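Local coordinates for uncharacterized protein YacP (PDB 5MQ8) that acts as an endoribonuclease, Rae1, involved in ribosome-dependent mRNA decay in Bacillus subtilis, at residues G13-L18 with K119-L124; I98-S103 with A110-G115. All coordinates share one frame; numbering follows the deposited sequence.

Contact 1 of 2, residues G13-L18 with K119-L124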
ATOM      1  N   GLY A  13      17.857  -4.903  18.916  1.00 33.81           N
ATOM      2  CA  GLY A  13      19.282  -4.628  19.052  1.00 34.33           C
ATOM      3  C   GLY A  13      20.179  -5.286  18.019  1.00 38.98           C
ATOM      4  O   GLY A  13      21.309  -4.832  17.823  1.00 39.04           O
ATOM      5  N   ALA A  14      19.696  -6.358  17.344  1.00 33.80           N
ATOM      6  CA  ALA A  14      20.499  -7.109  16.380  1.00 32.97           C
ATOM      7  C   ALA A  14      20.214  -6.795  14.895  1.00 38.42           C
ATOM      8  O   ALA A  14      21.067  -7.068  14.061  1.00 39.11           O
ATOM      9  CB  ALA A  14      20.347  -8.598  16.639  1.00 33.20           C
ATOM     10  N   TRP A  15      19.016  -6.275  14.562  1.00 34.23           N
ATOM     11  CA  TRP A  15      18.649  -5.997  13.173  1.00 32.00           C
ATOM     12  C   TRP A  15      19.045  -4.566  12.801  1.00 39.05           C
ATOM     13  O   TRP A  15      18.674  -3.630  13.528  1.00 37.72           O
ATOM     14  CB  TRP A  15      17.151  -6.268  12.928  1.00 28.68           C
ATOM     15  CG  TRP A  15      16.706  -7.700  13.123  1.00 27.80           C
ATOM     16  CD1 TRP A  15      17.462  -8.750  13.555  1.00 30.29           C
ATOM     17  CD2 TRP A  15      15.390  -8.222  12.895  1.00 26.47           C
ATOM     18  NE1 TRP A  15      16.699  -9.894  13.606  1.00 29.20           N
ATOM     19  CE2 TRP A  15      15.426  -9.601  13.196  1.00 30.04           C
ATOM     20  CE3 TRP A  15      14.195  -7.673  12.399  1.00 26.94           C
ATOM     21  CZ2 TRP A  15      14.300 -10.426  13.068  1.00 28.80           C
ATOM     22  CZ3 TRP A  15      13.080  -8.494  12.273  1.00 27.61           C
ATOM     23  CH2 TRP A  15      13.140  -9.851  12.607  1.00 28.08           C
ATOM     24  N   PRO A  16      19.818  -4.382  11.692  1.00 38.34           N
ATOM     25  CA  PRO A  16      20.286  -3.027  11.316  1.00 38.41           C
ATOM     26  C   PRO A  16      19.199  -1.976  11.136  1.00 43.13           C
ATOM     27  O   PRO A  16      19.382  -0.853  11.601  1.00 43.70           O
ATOM     28  CB  PRO A  16      21.081  -3.258  10.021  1.00 40.49           C
ATOM     29  CG  PRO A  16      21.523  -4.682  10.098  1.00 45.60           C
ATOM     30  CD  PRO A  16      20.370  -5.409  10.779  1.00 41.17           C
ATOM     31  N   GLN A  17      18.064  -2.327  10.506  1.00 40.22           N
ATOM     32  CA  GLN A  17      16.966  -1.374  10.308  1.00 40.10           C
ATOM     33  C   GLN A  17      16.151  -1.096  11.595  1.00 43.31           C
ATOM     34  O   GLN A  17      15.310  -0.187  11.599  1.00 43.32           O
ATOM     35  CB  GLN A  17      16.055  -1.796   9.142  1.00 42.08           C
ATOM     36  CG  GLN A  17      16.687  -1.604   7.754  1.00 68.55           C
ATOM     37  CD  GLN A  17      15.692  -1.123   6.714  1.00 95.98           C
ATOM     38  OE1 GLN A  17      14.615  -1.704   6.514  1.00 94.04           O
ATOM     39  NE2 GLN A  17      16.046  -0.061   6.004  1.00 87.55           N
ATOM     40  N   LEU A  18      16.437  -1.829  12.694  1.00 38.30           N
ATOM     41  CA  LEU A  18      15.755  -1.645  13.977  1.00 37.30           C
ATOM     42  C   LEU A  18      16.605  -0.960  15.044  1.00 41.38           C
ATOM     43  O   LEU A  18      16.088  -0.098  15.751  1.00 39.50           O
ATOM     44  CB  LEU A  18      15.255  -2.989  14.550  1.00 36.54           C
ATOM     45  CG  LEU A  18      14.174  -3.772  13.793  1.00 39.95           C
ATOM     46  CD1 LEU A  18      13.691  -4.939  14.622  1.00 38.88           C
ATOM     47  CD2 LEU A  18      12.997  -2.910  13.469  1.00 42.63           C
ATOM     48  N   LYS A 119      16.449 -20.221  17.443  1.00 37.21           N
ATOM     49  CA  LYS A 119      16.601 -19.549  16.163  1.00 35.19           C
ATOM     50  C   LYS A 119      17.328 -18.241  16.452  1.00 38.30           C
ATOM     51  O   LYS A 119      16.920 -17.486  17.342  1.00 37.89           O
ATOM     52  CB  LYS A 119      15.214 -19.308  15.522  1.00 35.63           C
ATOM     53  CG  LYS A 119      15.269 -18.805  14.096  1.00 41.76           C
ATOM     54  CD  LYS A 119      13.878 -18.438  13.548  1.00 50.71           C
ATOM     55  CE  LYS A 119      13.182 -19.566  12.817  1.00 53.58           C
ATOM     56  NZ  LYS A 119      12.700 -20.633  13.723  1.00 69.92           N
ATOM     57  N   SER A 120      18.435 -17.998  15.764  1.00 34.95           N
ATOM     58  CA  SER A 120      19.199 -16.776  15.993  1.00 34.59           C
ATOM     59  C   SER A 120      18.517 -15.542  15.394  1.00 37.11           C
ATOM     60  O   SER A 120      17.667 -15.657  14.506  1.00 35.75           O
ATOM     61  CB  SER A 120      20.618 -16.913  15.444  1.00 36.42           C
ATOM     62  OG  SER A 120      20.600 -16.982  14.032  1.00 42.98           O
ATOM     63  N   ALA A 121      18.926 -14.364  15.874  1.00 33.74           N
ATOM     64  CA  ALA A 121      18.438 -13.076  15.404  1.00 33.93           C
ATOM     65  C   ALA A 121      18.698 -12.898  13.900  1.00 39.32           C
ATOM     66  O   ALA A 121      17.823 -12.409  13.184  1.00 38.56           O
ATOM     67  CB  ALA A 121      19.101 -11.959  16.186  1.00 33.97           C
ATOM     68  N   ARG A 122      19.895 -13.330  13.437  1.00 37.33           N
ATOM     69  CA  ARG A 122      20.363 -13.285  12.053  1.00 37.30           C
ATOM     70  C   ARG A 122      19.495 -14.184  11.170  1.00 40.17           C
ATOM     71  O   ARG A 122      19.114 -13.766  10.075  1.00 40.31           O
ATOM     72  CB  ARG A 122      21.840 -13.733  11.996  1.00 40.26           C
ATOM     73  CG  ARG A 122      22.606 -13.204  10.784  1.00 54.80           C
ATOM     74  CD  ARG A 122      24.099 -13.522  10.817  1.00 71.18           C
ATOM     75  NE  ARG A 122      24.842 -12.680  11.760  1.00 88.59           N
ATOM     76  CZ  ARG A 122      25.351 -11.481  11.478  1.00107.36           C
ATOM     77  NH1 ARG A 122      26.004 -10.797  12.408  1.00 98.13           N
ATOM     78  NH2 ARG A 122      25.231 -10.970  10.257  1.00 93.02           N
ATOM     79  N   GLU A 123      19.178 -15.408  11.652  1.00 36.20           N
ATOM     80  CA  GLU A 123      18.346 -16.374  10.942  1.00 36.09           C
ATOM     81  C   GLU A 123      16.944 -15.836  10.753  1.00 38.56           C
ATOM     82  O   GLU A 123      16.418 -15.931   9.641  1.00 38.95           O
ATOM     83  CB  GLU A 123      18.274 -17.706  11.695  1.00 38.09           C
ATOM     84  CG  GLU A 123      19.420 -18.658  11.406  1.00 54.89           C
ATOM     85  CD  GLU A 123      19.722 -19.658  12.508  1.00 73.76           C
ATOM     86  OE1 GLU A 123      18.772 -20.223  13.099  1.00 65.94           O
ATOM     87  OE2 GLU A 123      20.923 -19.881  12.772  1.00 69.41           O
ATOM     88  N   LEU A 124      16.326 -15.272  11.829  1.00 32.33           N
ATOM     89  CA  LEU A 124      14.977 -14.724  11.717  1.00 30.67           C
ATOM     90  C   LEU A 124      14.961 -13.565  10.726  1.00 35.65           C
ATOM     91  O   LEU A 124      14.090 -13.539   9.858  1.00 35.74           O
ATOM     92  CB  LEU A 124      14.353 -14.342  13.078  1.00 29.60           C
ATOM     93  CG  LEU A 124      12.874 -13.864  13.034  1.00 31.67           C
ATOM     94  CD1 LEU A 124      11.944 -14.916  12.441  1.00 29.81           C
ATOM     95  CD2 LEU A 124      12.391 -13.404  14.401  1.00 29.91           C
TER

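Contact 2 of 2, residues I98-S103 with A110-G115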
ATOM      1  N   ILE A  98       7.998 -25.845  19.309  1.00 47.14           N
ATOM      2  CA  ILE A  98       8.261 -24.491  19.783  1.00 45.20           C
ATOM      3  C   ILE A  98       9.628 -24.028  19.268  1.00 45.73           C
ATOM      4  O   ILE A  98      10.621 -24.736  19.416  1.00 44.82           O
ATOM      5  CB  ILE A  98       8.144 -24.377  21.342  1.00 47.64           C
ATOM      6  CG1 ILE A  98       6.752 -24.849  21.887  1.00 47.20           C
ATOM      7  CG2 ILE A  98       8.501 -22.969  21.854  1.00 46.85           C
ATOM      8  CD1 ILE A  98       5.481 -24.083  21.456  1.00 52.41           C
ATOM      9  N   HIS A  99       9.657 -22.846  18.648  1.00 40.38           N
ATOM     10  CA  HIS A  99      10.875 -22.200  18.178  1.00 39.33           C
ATOM     11  C   HIS A  99      11.002 -20.898  18.945  1.00 39.55           C
ATOM     12  O   HIS A  99       9.999 -20.224  19.176  1.00 38.43           O
ATOM     13  CB  HIS A  99      10.819 -21.921  16.676  1.00 41.12           C
ATOM     14  CG  HIS A  99      10.695 -23.146  15.833  1.00 45.31           C
ATOM     15  ND1 HIS A  99      11.813 -23.778  15.311  1.00 47.50           N
ATOM     16  CD2 HIS A  99       9.588 -23.810  15.427  1.00 47.01           C
ATOM     17  CE1 HIS A  99      11.354 -24.803  14.616  1.00 46.60           C
ATOM     18  NE2 HIS A  99      10.024 -24.867  14.660  1.00 46.97           N
ATOM     19  N   VAL A 100      12.221 -20.555  19.377  1.00 35.49           N
ATOM     20  CA  VAL A 100      12.473 -19.318  20.111  1.00 33.51           C
ATOM     21  C   VAL A 100      13.514 -18.504  19.367  1.00 38.11           C
ATOM     22  O   VAL A 100      14.651 -18.959  19.202  1.00 39.19           O
ATOM     23  CB  VAL A 100      12.858 -19.527  21.597  1.00 35.68           C
ATOM     24  CG1 VAL A 100      13.023 -18.186  22.319  1.00 34.42           C
ATOM     25  CG2 VAL A 100      11.838 -20.409  22.320  1.00 35.22           C
ATOM     26  N   ALA A 101      13.132 -17.288  18.942  1.00 32.78           N
ATOM     27  CA  ALA A 101      14.044 -16.390  18.243  1.00 31.61           C
ATOM     28  C   ALA A 101      14.783 -15.507  19.247  1.00 34.34           C
ATOM     29  O   ALA A 101      14.183 -14.616  19.860  1.00 31.90           O
ATOM     30  CB  ALA A 101      13.290 -15.546  17.230  1.00 32.15           C
ATOM     31  N   THR A 102      16.089 -15.794  19.438  1.00 32.17           N
ATOM     32  CA  THR A 102      17.010 -15.071  20.328  1.00 31.34           C
ATOM     33  C   THR A 102      18.471 -15.455  20.079  1.00 34.95           C
ATOM     34  O   THR A 102      18.787 -16.627  19.850  1.00 32.83           O
ATOM     35  CB  THR A 102      16.620 -15.187  21.834  1.00 32.45           C
ATOM     36  OG1 THR A 102      17.363 -14.226  22.586  1.00 31.04           O
ATOM     37  CG2 THR A 102      16.812 -16.594  22.421  1.00 29.94           C
ATOM     38  N   SER A 103      19.357 -14.452  20.156  1.00 32.34           N
ATOM     39  CA  SER A 103      20.814 -14.611  20.075  1.00 31.98           C
ATOM     40  C   SER A 103      21.441 -14.260  21.439  1.00 36.84           C
ATOM     41  O   SER A 103      22.664 -14.167  21.542  1.00 36.58           O
ATOM     42  CB  SER A 103      21.400 -13.734  18.972  1.00 32.80           C
ATOM     43  OG  SER A 103      21.190 -14.353  17.717  1.00 42.20           O
ATOM     44  N   ALA A 110      16.158 -21.499  30.107  1.00 38.42           N
ATOM     45  CA  ALA A 110      15.818 -22.840  30.613  1.00 38.75           C
ATOM     46  C   ALA A 110      14.943 -23.649  29.651  1.00 46.00           C
ATOM     47  O   ALA A 110      15.035 -24.874  29.643  1.00 47.13           O
ATOM     48  CB  ALA A 110      15.143 -22.729  31.971  1.00 38.98           C
ATOM     49  N   ILE A 111      14.145 -22.960  28.797  1.00 42.90           N
ATOM     50  CA  ILE A 111      13.264 -23.577  27.805  1.00 42.64           C
ATOM     51  C   ILE A 111      14.035 -24.389  26.738  1.00 46.11           C
ATOM     52  O   ILE A 111      13.457 -25.301  26.139  1.00 45.30           O
ATOM     53  CB  ILE A 111      12.308 -22.518  27.182  1.00 46.02           C
ATOM     54  CG1 ILE A 111      11.071 -23.193  26.535  1.00 46.53           C
ATOM     55  CG2 ILE A 111      13.036 -21.543  26.224  1.00 46.97           C
ATOM     56  CD1 ILE A 111      10.642 -22.606  25.251  1.00 55.29           C
ATOM     57  N   PHE A 112      15.333 -24.085  26.519  1.00 43.12           N
ATOM     58  CA  PHE A 112      16.133 -24.794  25.524  1.00 43.57           C
ATOM     59  C   PHE A 112      16.530 -26.214  25.975  1.00 51.52           C
ATOM     60  O   PHE A 112      17.064 -26.993  25.177  1.00 50.76           O
ATOM     61  CB  PHE A 112      17.337 -23.953  25.075  1.00 45.02           C
ATOM     62  CG  PHE A 112      16.950 -22.716  24.295  1.00 46.10           C
ATOM     63  CD1 PHE A 112      15.954 -22.766  23.323  1.00 49.30           C
ATOM     64  CD2 PHE A 112      17.611 -21.510  24.501  1.00 47.57           C
ATOM     65  CE1 PHE A 112      15.586 -21.623  22.619  1.00 49.92           C
ATOM     66  CE2 PHE A 112      17.248 -20.363  23.788  1.00 50.39           C
ATOM     67  CZ  PHE A 112      16.241 -20.428  22.849  1.00 48.64           C
ATOM     68  N   GLY A 113      16.215 -26.537  27.233  1.00 51.01           N
ATOM     69  CA  GLY A 113      16.388 -27.859  27.822  1.00 51.75           C
ATOM     70  C   GLY A 113      15.049 -28.565  27.955  1.00 56.47           C
ATOM     71  O   GLY A 113      14.970 -29.636  28.557  1.00 56.60           O
ATOM     72  N   GLN A 114      13.977 -27.962  27.394  1.00 52.64           N
ATOM     73  CA  GLN A 114      12.604 -28.479  27.438  1.00 51.96           C
ATOM     74  C   GLN A 114      12.000 -28.725  26.032  1.00 55.09           C
ATOM     75  O   GLN A 114      10.774 -28.641  25.855  1.00 54.68           O
ATOM     76  CB  GLN A 114      11.699 -27.537  28.259  1.00 53.13           C
ATOM     77  CG  GLN A 114      11.985 -27.529  29.750  1.00 58.48           C
ATOM     78  CD  GLN A 114      11.382 -26.323  30.417  1.00 72.05           C
ATOM     79  OE1 GLN A 114      10.163 -26.207  30.576  1.00 63.58           O
ATOM     80  NE2 GLN A 114      12.229 -25.402  30.838  1.00 67.56           N
ATOM     81  N   GLY A 115      12.862 -29.028  25.061  1.00 50.75           N
ATOM     82  CA  GLY A 115      12.450 -29.342  23.696  1.00 51.06           C
ATOM     83  C   GLY A 115      12.351 -28.199  22.696  1.00 54.90           C
ATOM     84  O   GLY A 115      12.229 -28.455  21.493  1.00 54.46           O
TER

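Contact 1 of 2, residues G13-L18 with K119-L124
The indole of Trp15 meets the start of helix 121-145 with its edge: Leu124 CG lies there in the ring plane, while Ala121 O approaches the edge somewhat tilted from the plane. From the pyrrole corner, Trp15 NE1 donates a hydrogen bond of 2.8 Å to Ala121 O. The bond is bent, with 141° at the hydrogen, and the donor sits above the carbonyl plane, 45° out of it, rather than on a lone pair. On the benzene side, Trp15 CZ2 rests against Leu124 CG at 3.7 Å, and Leu124 CB and CD2 crowd round the same carbon. Trp15, the first residue to leave helical geometry after helix 8-14, has CG anti to the carbonyl carbon (chi1 -63°), which turns the ring toward helix 121-145. The contact thus joins the end of the helix that follows the first strand of this PIN-like, parallel-sheet NYN domain to the beginning of the helix that follows the last. The nearest CA atoms across the contact are those of Ala14 and Ala121, whose CB atoms touch at 3.6 Å. Ser120 and Glu123 build a capping box on this helix start: Glu123 N donates to Ser120 OG at 3.2 Å, while the return bond from Ser120 N to Glu123 OE1 is weak. Leu33 of helix 23-44 and Val128 further along helix 121-145 also pack on Trp15, which is buried among them.

Contact 2 of 2, residues I98-S103 with A110-G115
Phe112 and Val100 bury the most surface here, and Ile111 comes next. The phenyl ring of Phe112 reaches the strand with its far end: CE1 lies 3.6 Å from Val100 CB, and CZ sits almost as near to the same atom, so the branch point of the valine takes the contact obliquely to the ring. Thr102 comes to the rim instead, its methyl CG2 lying in the ring plane 3.9 Å from Phe112 CZ. One face of the phenyl carries Ile111 CG2 from the preceding residue, offset toward the rim. Ile111 itself sends its other branch to the strand. Its CG1 is anti to the backbone N (chi1 -160°), which brings CD1 over a pair of strand methyls: Val100 CG2 meets it tip to tip at 3.9 Å, and Ile98 CG2 touches it at 4.0 Å, the two isoleucine side chains crossing at about a right angle. No hydrogen bond joins the segments, and the contact is wholly apolar. The hydroxyl of Thr102 is engaged elsewhere, since OG1 bonds to Asp7 OD2 and to Asp104 N, while its methyl serves the packing. Ile84 and Ala88 of helix 80-90 extend the apolar layer, touching Val100 and Ile111 respectively. Ile98, Val100 and Thr102 thus point their CB atoms toward the short 3-10 turn 110-113, an arrangement in which the connection between two neighbouring parallel strands, 98-101 and 117-119, folds back over a face of the PIN-like sheet.

Both segments of contact 2 fall in the sequence between the two segments of contact 1: segment 13-18 comes first, then 98-103 and 110-115, and finally 119-124. Their centres lie 16 Å apart, within the same YacP-like NYN domain. The direct join is at the edge of the parallel sheet, where strand 98-101 pairs with 117-119; Lys119 N to Val100 O and Lys119 O to Thr102 N, both 2.8 Å, are probable hydrogen bonds. Just beyond, Ser103 OG bonds to Ala121 N at the start of helix 121-145. The strand of contact 2 and the helix start of contact 1 are thus joined at Lys119 and Ser103, and the two contacts sit on adjoining parts of the sheet edge.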